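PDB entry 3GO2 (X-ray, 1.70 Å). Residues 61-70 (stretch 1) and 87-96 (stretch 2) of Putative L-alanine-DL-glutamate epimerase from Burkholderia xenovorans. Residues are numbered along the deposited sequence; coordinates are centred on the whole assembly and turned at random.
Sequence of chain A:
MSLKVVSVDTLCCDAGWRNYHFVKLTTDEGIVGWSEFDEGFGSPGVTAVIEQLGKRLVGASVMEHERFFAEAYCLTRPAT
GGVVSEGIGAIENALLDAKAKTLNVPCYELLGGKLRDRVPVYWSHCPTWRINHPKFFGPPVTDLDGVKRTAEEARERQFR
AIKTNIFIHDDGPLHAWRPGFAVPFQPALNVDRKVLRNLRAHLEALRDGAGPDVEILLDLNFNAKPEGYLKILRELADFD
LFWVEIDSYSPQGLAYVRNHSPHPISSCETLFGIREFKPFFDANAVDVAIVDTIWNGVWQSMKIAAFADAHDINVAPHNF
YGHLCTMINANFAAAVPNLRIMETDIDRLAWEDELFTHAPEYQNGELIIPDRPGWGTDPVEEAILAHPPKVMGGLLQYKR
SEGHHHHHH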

ATOM      1  N   SER A  61      11.611  45.083  -5.540  1.00 16.96           N
ATOM      2  CA  SER A  61      12.439  44.912  -6.734  1.00 16.29           C
ATOM      3  C   SER A  61      11.706  44.122  -7.808  1.00 15.72           C
ATOM      4  O   SER A  61      11.186  43.044  -7.535  1.00 14.63           O
ATOM      5  CB  SER A  61      13.723  44.148  -6.409  1.00 16.31           C
ATOM      6  OG  SER A  61      14.501  43.972  -7.594  1.00 16.76           O
ATOM      7  N   VAL A  62      11.704  44.634  -9.034  1.00 15.38           N
ATOM      8  CA  VAL A  62      11.151  43.891 -10.189  1.00 15.42           C
ATOM      9  C   VAL A  62      11.899  42.591 -10.451  1.00 16.07           C
ATOM     10  O   VAL A  62      11.332  41.640 -11.045  1.00 16.66           O
ATOM     11  CB  VAL A  62      11.163  44.727 -11.473  1.00 15.42           C
ATOM     12  CG1 VAL A  62      12.582  44.909 -12.003  1.00 15.99           C
ATOM     13  CG2 VAL A  62      10.248  44.128 -12.554  1.00 16.13           C
ATOM     14  N   MET A  63      13.148  42.528 -10.000  1.00 15.23           N
ATOM     15  CA  MET A  63      13.981  41.354 -10.258  1.00 15.20           C
ATOM     16  C   MET A  63      13.631  40.172  -9.352  1.00 14.92           C
ATOM     17  O   MET A  63      13.880  39.014  -9.692  1.00 14.37           O
ATOM     18  CB  MET A  63      15.454  41.714 -10.073  1.00 15.39           C
ATOM     19  CG  MET A  63      15.926  42.924 -10.869  1.00 15.27           C
ATOM     20  SD  MET A  63      15.784  42.791 -12.700  1.00 13.19           S
ATOM     21  CE  MET A  63      17.308  42.029 -13.022  1.00 19.77           C
ATOM     22  N   GLU A  64      13.002  40.453  -8.218  1.00 14.78           N
ATOM     23  CA  GLU A  64      12.826  39.453  -7.167  1.00 14.08           C
ATOM     24  C   GLU A  64      11.452  38.777  -7.275  1.00 14.00           C
ATOM     25  O   GLU A  64      10.587  38.890  -6.395  1.00 13.46           O
ATOM     26  CB  GLU A  64      13.049  40.106  -5.791  1.00 14.82           C
ATOM     27  CG  GLU A  64      14.508  40.526  -5.600  1.00 15.99           C
ATOM     28  CD  GLU A  64      14.835  41.268  -4.327  1.00 19.38           C
ATOM     29  OE1 GLU A  64      13.989  41.371  -3.436  1.00 19.47           O
ATOM     30  OE2 GLU A  64      15.982  41.767  -4.256  1.00 19.78           O
ATOM     31  N   HIS A  65      11.243  38.056  -8.362  1.00 13.58           N
ATOM     32  CA  HIS A  65       9.921  37.477  -8.585  1.00 13.20           C
ATOM     33  C   HIS A  65       9.622  36.320  -7.648  1.00 14.53           C
ATOM     34  O   HIS A  65       8.480  36.194  -7.176  1.00 13.96           O
ATOM     35  CB  HIS A  65       9.645  37.147 -10.066  1.00 13.32           C
ATOM     36  CG  HIS A  65      10.625  36.200 -10.712  1.00 13.56           C
ATOM     37  ND1 HIS A  65      10.487  34.834 -10.650  1.00 14.39           N
ATOM     38  CD2 HIS A  65      11.736  36.436 -11.455  1.00 13.26           C
ATOM     39  CE1 HIS A  65      11.463  34.267 -11.343  1.00 15.29           C
ATOM     40  NE2 HIS A  65      12.234  35.213 -11.853  1.00 14.45           N
ATOM     41  N   GLU A  66      10.608  35.494  -7.324  1.00 13.90           N
ATOM     42  CA  GLU A  66      10.324  34.397  -6.402  1.00 15.72           C
ATOM     43  C   GLU A  66      10.107  34.910  -4.972  1.00 14.60           C
ATOM     44  O   GLU A  66       9.355  34.307  -4.198  1.00 15.20           O
ATOM     45  CB  GLU A  66      11.413  33.343  -6.486  1.00 16.62           C
ATOM     46  CG  GLU A  66      11.098  32.133  -5.738  1.00 21.58           C
ATOM     47  CD  GLU A  66      10.103  31.181  -6.395  1.00 20.42           C
ATOM     48  OE1 GLU A  66       9.288  31.483  -7.320  1.00 15.78           O
ATOM     49  OE2 GLU A  66      10.111  30.060  -5.878  1.00 21.20           O
ATOM     50  N   ARG A  67      10.720  36.041  -4.629  1.00 14.42           N
ATOM     51  CA  ARG A  67      10.388  36.700  -3.354  1.00 14.41           C
ATOM     52  C   ARG A  67       8.908  37.095  -3.326  1.00 14.25           C
ATOM     53  O   ARG A  67       8.192  36.848  -2.332  1.00 13.83           O
ATOM     54  CB  ARG A  67      11.250  37.949  -3.135  1.00 13.36           C
ATOM     55  CG  ARG A  67      11.050  38.625  -1.778  1.00 17.07           C
ATOM     56  CD  ARG A  67      11.263  40.144  -1.895  1.00 18.31           C
ATOM     57  NE  ARG A  67      10.255  40.760  -2.757  1.00 19.18           N
ATOM     58  CZ  ARG A  67       8.979  40.955  -2.439  1.00 19.86           C
ATOM     59  NH1 ARG A  67       8.506  40.642  -1.228  1.00 20.27           N
ATOM     60  NH2 ARG A  67       8.156  41.489  -3.325  1.00 21.35           N
ATOM     61  N   PHE A  68       8.444  37.751  -4.386  1.00 14.34           N
ATOM     62  CA  PHE A  68       7.016  38.123  -4.477  1.00 14.45           C
ATOM     63  C   PHE A  68       6.133  36.866  -4.347  1.00 14.23           C
ATOM     64  O   PHE A  68       5.135  36.862  -3.628  1.00 13.68           O
ATOM     65  CB  PHE A  68       6.671  38.871  -5.769  1.00 15.95           C
ATOM     66  CG  PHE A  68       5.188  38.845  -6.089  1.00 17.48           C
ATOM     67  CD1 PHE A  68       4.312  39.645  -5.402  1.00 20.36           C
ATOM     68  CD2 PHE A  68       4.684  37.924  -6.985  1.00 20.15           C
ATOM     69  CE1 PHE A  68       2.941  39.591  -5.642  1.00 19.18           C
ATOM     70  CE2 PHE A  68       3.299  37.851  -7.240  1.00 21.57           C
ATOM     71  CZ  PHE A  68       2.438  38.691  -6.554  1.00 21.01           C
ATOM     72  N   PHE A  69       6.485  35.819  -5.074  1.00 12.95           N
ATOM     73  CA  PHE A  69       5.682  34.611  -5.030  1.00 13.05           C
ATOM     74  C   PHE A  69       5.616  34.063  -3.605  1.00 12.95           C
ATOM     75  O   PHE A  69       4.540  33.707  -3.102  1.00 12.83           O
ATOM     76  CB  PHE A  69       6.214  33.540  -5.990  1.00 13.37           C
ATOM     77  CG  PHE A  69       5.391  32.292  -5.948  1.00 13.34           C
ATOM     78  CD1 PHE A  69       4.217  32.193  -6.680  1.00 13.53           C
ATOM     79  CD2 PHE A  69       5.762  31.247  -5.141  1.00 13.87           C
ATOM     80  CE1 PHE A  69       3.439  31.045  -6.588  1.00 13.54           C
ATOM     81  CE2 PHE A  69       4.966  30.127  -5.023  1.00 13.96           C
ATOM     82  CZ  PHE A  69       3.817  30.024  -5.763  1.00 13.93           C
ATOM     83  N   ALA A  70       6.777  33.983  -2.944  1.00 13.68           N
ATOM     84  CA  ALA A  70       6.857  33.422  -1.615  1.00 13.86           C
ATOM     85  C   ALA A  70       6.029  34.250  -0.649  1.00 14.28           C
ATOM     86  O   ALA A  70       5.267  33.704   0.127  1.00 15.30           O
ATOM     87  CB  ALA A  70       8.331  33.333  -1.122  1.00 14.09           C
ATOM     88  N   GLY A  87      -4.349  34.904  -9.702  1.00 12.99           N
ATOM     89  CA  GLY A  87      -3.896  36.287  -9.592  1.00 12.61           C
ATOM     90  C   GLY A  87      -2.397  36.356  -9.401  1.00 12.89           C
ATOM     91  O   GLY A  87      -1.710  37.192 -10.000  1.00 12.66           O
ATOM     92  N   ILE A  88      -1.881  35.463  -8.554  1.00 12.82           N
ATOM     93  CA  ILE A  88      -0.453  35.392  -8.293  1.00 13.21           C
ATOM     94  C   ILE A  88       0.313  35.054  -9.596  1.00 12.66           C
ATOM     95  O   ILE A  88       1.337  35.672  -9.902  1.00 13.00           O
ATOM     96  CB  ILE A  88      -0.176  34.349  -7.191  1.00 13.22           C
ATOM     97  CG1 ILE A  88      -0.722  34.868  -5.858  1.00 12.93           C
ATOM     98  CG2 ILE A  88       1.324  34.055  -7.097  1.00 13.71           C
ATOM     99  CD1 ILE A  88      -0.636  33.837  -4.724  1.00 16.44           C
ATOM    100  N   GLY A  89      -0.222  34.100 -10.360  1.00 12.55           N
ATOM    101  CA  GLY A  89       0.390  33.679 -11.635  1.00 12.84           C
ATOM    102  C   GLY A  89       0.451  34.793 -12.647  1.00 12.39           C
ATOM    103  O   GLY A  89       1.433  34.959 -13.373  1.00 11.54           O
ATOM    104  N   ALA A  90      -0.626  35.567 -12.721  1.00 12.33           N
ATOM    105  CA  ALA A  90      -0.683  36.698 -13.655  1.00 12.55           C
ATOM    106  C   ALA A  90       0.363  37.762 -13.314  1.00 12.87           C
ATOM    107  O   ALA A  90       1.033  38.359 -14.208  1.00 13.01           O
ATOM    108  CB  ALA A  90      -2.082  37.305 -13.641  1.00 12.34           C
ATOM    109  N   ILE A  91       0.514  38.027 -12.020  1.00 13.18           N
ATOM    110  CA  ILE A  91       1.538  38.980 -11.593  1.00 13.20           C
ATOM    111  C   ILE A  91       2.936  38.431 -11.882  1.00 13.26           C
ATOM    112  O   ILE A  91       3.792  39.157 -12.356  1.00 13.25           O
ATOM    113  CB  ILE A  91       1.372  39.383 -10.139  1.00 13.44           C
ATOM    114  CG1 ILE A  91       0.047  40.132  -9.970  1.00 15.01           C
ATOM    115  CG2 ILE A  91       2.584  40.220  -9.663  1.00 13.26           C
ATOM    116  CD1 ILE A  91      -0.288  40.476  -8.475  1.00 15.39           C
ATOM    117  N   GLU A  92       3.155  37.150 -11.600  1.00 12.68           N
ATOM    118  CA  GLU A  92       4.418  36.498 -11.912  1.00 12.48           C
ATOM    119  C   GLU A  92       4.779  36.676 -13.366  1.00 11.99           C
ATOM    120  O   GLU A  92       5.919  36.983 -13.702  1.00 11.64           O
ATOM    121  CB  GLU A  92       4.361  35.006 -11.547  1.00 12.29           C
ATOM    122  CG  GLU A  92       5.634  34.263 -11.970  1.00 13.13           C
ATOM    123  CD  GLU A  92       5.765  32.922 -11.318  1.00 14.43           C
ATOM    124  OE1 GLU A  92       5.600  31.896 -12.016  1.00 13.48           O
ATOM    125  OE2 GLU A  92       6.055  32.913 -10.114  1.00 14.57           O
ATOM    126  N   ASN A  93       3.807  36.474 -14.242  1.00 12.18           N
ATOM    127  CA  ASN A  93       4.082  36.544 -15.645  1.00 11.96           C
ATOM    128  C   ASN A  93       4.409  37.969 -16.101  1.00 12.32           C
ATOM    129  O   ASN A  93       5.211  38.141 -16.995  1.00 13.18           O
ATOM    130  CB  ASN A  93       2.969  35.903 -16.454  1.00 12.38           C
ATOM    131  CG  ASN A  93       3.017  34.415 -16.385  1.00 12.54           C
ATOM    132  OD1 ASN A  93       4.090  33.834 -16.140  1.00 13.84           O
ATOM    133  ND2 ASN A  93       1.880  33.769 -16.653  1.00 13.60           N
ATOM    134  N   ALA A  94       3.850  38.979 -15.439  1.00 13.01           N
ATOM    135  CA  ALA A  94       4.189  40.371 -15.759  1.00 12.78           C
ATOM    136  C   ALA A  94       5.572  40.708 -15.215  1.00 13.10           C
ATOM    137  O   ALA A  94       6.337  41.406 -15.870  1.00 13.23           O
ATOM    138  CB  ALA A  94       3.117  41.342 -15.200  1.00 13.20           C
ATOM    139  N   LEU A  95       5.901  40.160 -14.040  1.00 12.80           N
ATOM    140  CA  LEU A  95       7.248  40.327 -13.455  1.00 12.20           C
ATOM    141  C   LEU A  95       8.298  39.721 -14.387  1.00 12.25           C
ATOM    142  O   LEU A  95       9.356  40.319 -14.625  1.00 13.12           O
ATOM    143  CB  LEU A  95       7.319  39.703 -12.067  1.00 11.84           C
ATOM    144  CG  LEU A  95       6.742  40.467 -10.885  1.00 11.99           C
ATOM    145  CD1 LEU A  95       6.596  39.597  -9.642  1.00 12.18           C
ATOM    146  CD2 LEU A  95       7.652  41.652 -10.572  1.00 12.78           C
ATOM    147  N   LEU A  96       8.027  38.535 -14.920  1.00 12.43           N
ATOM    148  CA  LEU A  96       9.008  37.895 -15.799  1.00 13.02           C
ATOM    149  C   LEU A  96       9.237  38.726 -17.055  1.00 12.71           C
ATOM    150  O   LEU A  96      10.381  38.931 -17.474  1.00 13.41           O
ATOM    151  CB  LEU A  96       8.567  36.485 -16.173  1.00 12.99           C
ATOM    152  CG  LEU A  96       8.612  35.449 -15.057  1.00 13.35           C
ATOM    153  CD1 LEU A  96       7.828  34.208 -15.519  1.00 14.94           C
ATOM    154  CD2 LEU A  96      10.071  35.094 -14.660  1.00 14.18           C
TER
HETATM  155  O   HOH W   1      10.878  39.357 -12.230  1.00 24.23           O
HETATM  156  O   HOH W   2       8.616  33.452  -9.119  1.00 14.84           O
HETATM  157  O   HOH W   3       6.305  35.714  -9.034  1.00 17.19           O

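Two carboxylates approach each other across this interface, and a water bridges them. Glu66 OE1 and Glu92 OE2 lie 4.5 Å apart, like charges with no direct bond to join them. A single ordered water stands 2.8 Å from Glu66 OE1, 2.8 Å from Glu92 OE2 and 2.8 Å from His65 ND1, so that both acids and the imidazole gather around one polar centre; both carboxylates also find hydrogen bonds elsewhere in the structure. A second water lies 2.9 Å from His65 O and 3.0 Å from Glu92 OE2, tying the same carboxylate to the backbone of the first stretch.

The pattern illustrates a general principle: helices that pack through apolar side chains can leave their polar contacts to solvent. No hydrogen bond passes directly between the stretches. The first opens with a type I turn from Ser61 to Glu64, braced by Ser61 OG, which accepts a hydrogen bond from Met63 N at 3.1 Å. Glu64 then occupies the N-cap position of the helix that begins at His65. This helix runs nearly antiparallel to the helix of residues 87-96, at 168°, with the axes 10.1 Å apart at closest approach. With the directions opposed, numbering rises along one stretch as it falls along the other: Val62 lies beside Leu95, their CA atoms 6.2 Å apart, and Phe69 beside Ile88, with CA atoms 7.0 Å apart.

Between these points, Phe68 points toward the second helix. Ile91 CG2 sits over one face of its ring, 3.5 Å from Phe68 CE2, while Ile88 O lies near the ring plane at its edge, 4.0 Å from the same CE2. Leu95 CD1 approaches Phe68 CD2 obliquely at 3.7 Å. Ile88 also serves the neighbouring aromatic, its CG2 lying 3.5 Å from Phe69 CD1. The contacts with the Ile88, Ile91 and Leu95 methyl groups are apolar, favoured by close fit and the exclusion of water; the carbonyl oxygen instead faces the weakly positive ring edge.

Leu95 has the largest covered area of any residue here. Besides touching Phe68, it places CD1 3.9 Å from His65 CB and CD2 4.1 Å from Val62 CG2. Next to it, Leu96 CD2 lies over the face of the His65 ring, 3.7 Å from the ring centroid and 16° off the normal, a CH-pi contact. His65 thus joins both chemistries, its ring face meeting a methyl group while ND1 meets water. At the turn, another water donates to Val62 O at 2.6 Å and, more weakly, to Leu95 O at 3.0 Å, linking the two backbones.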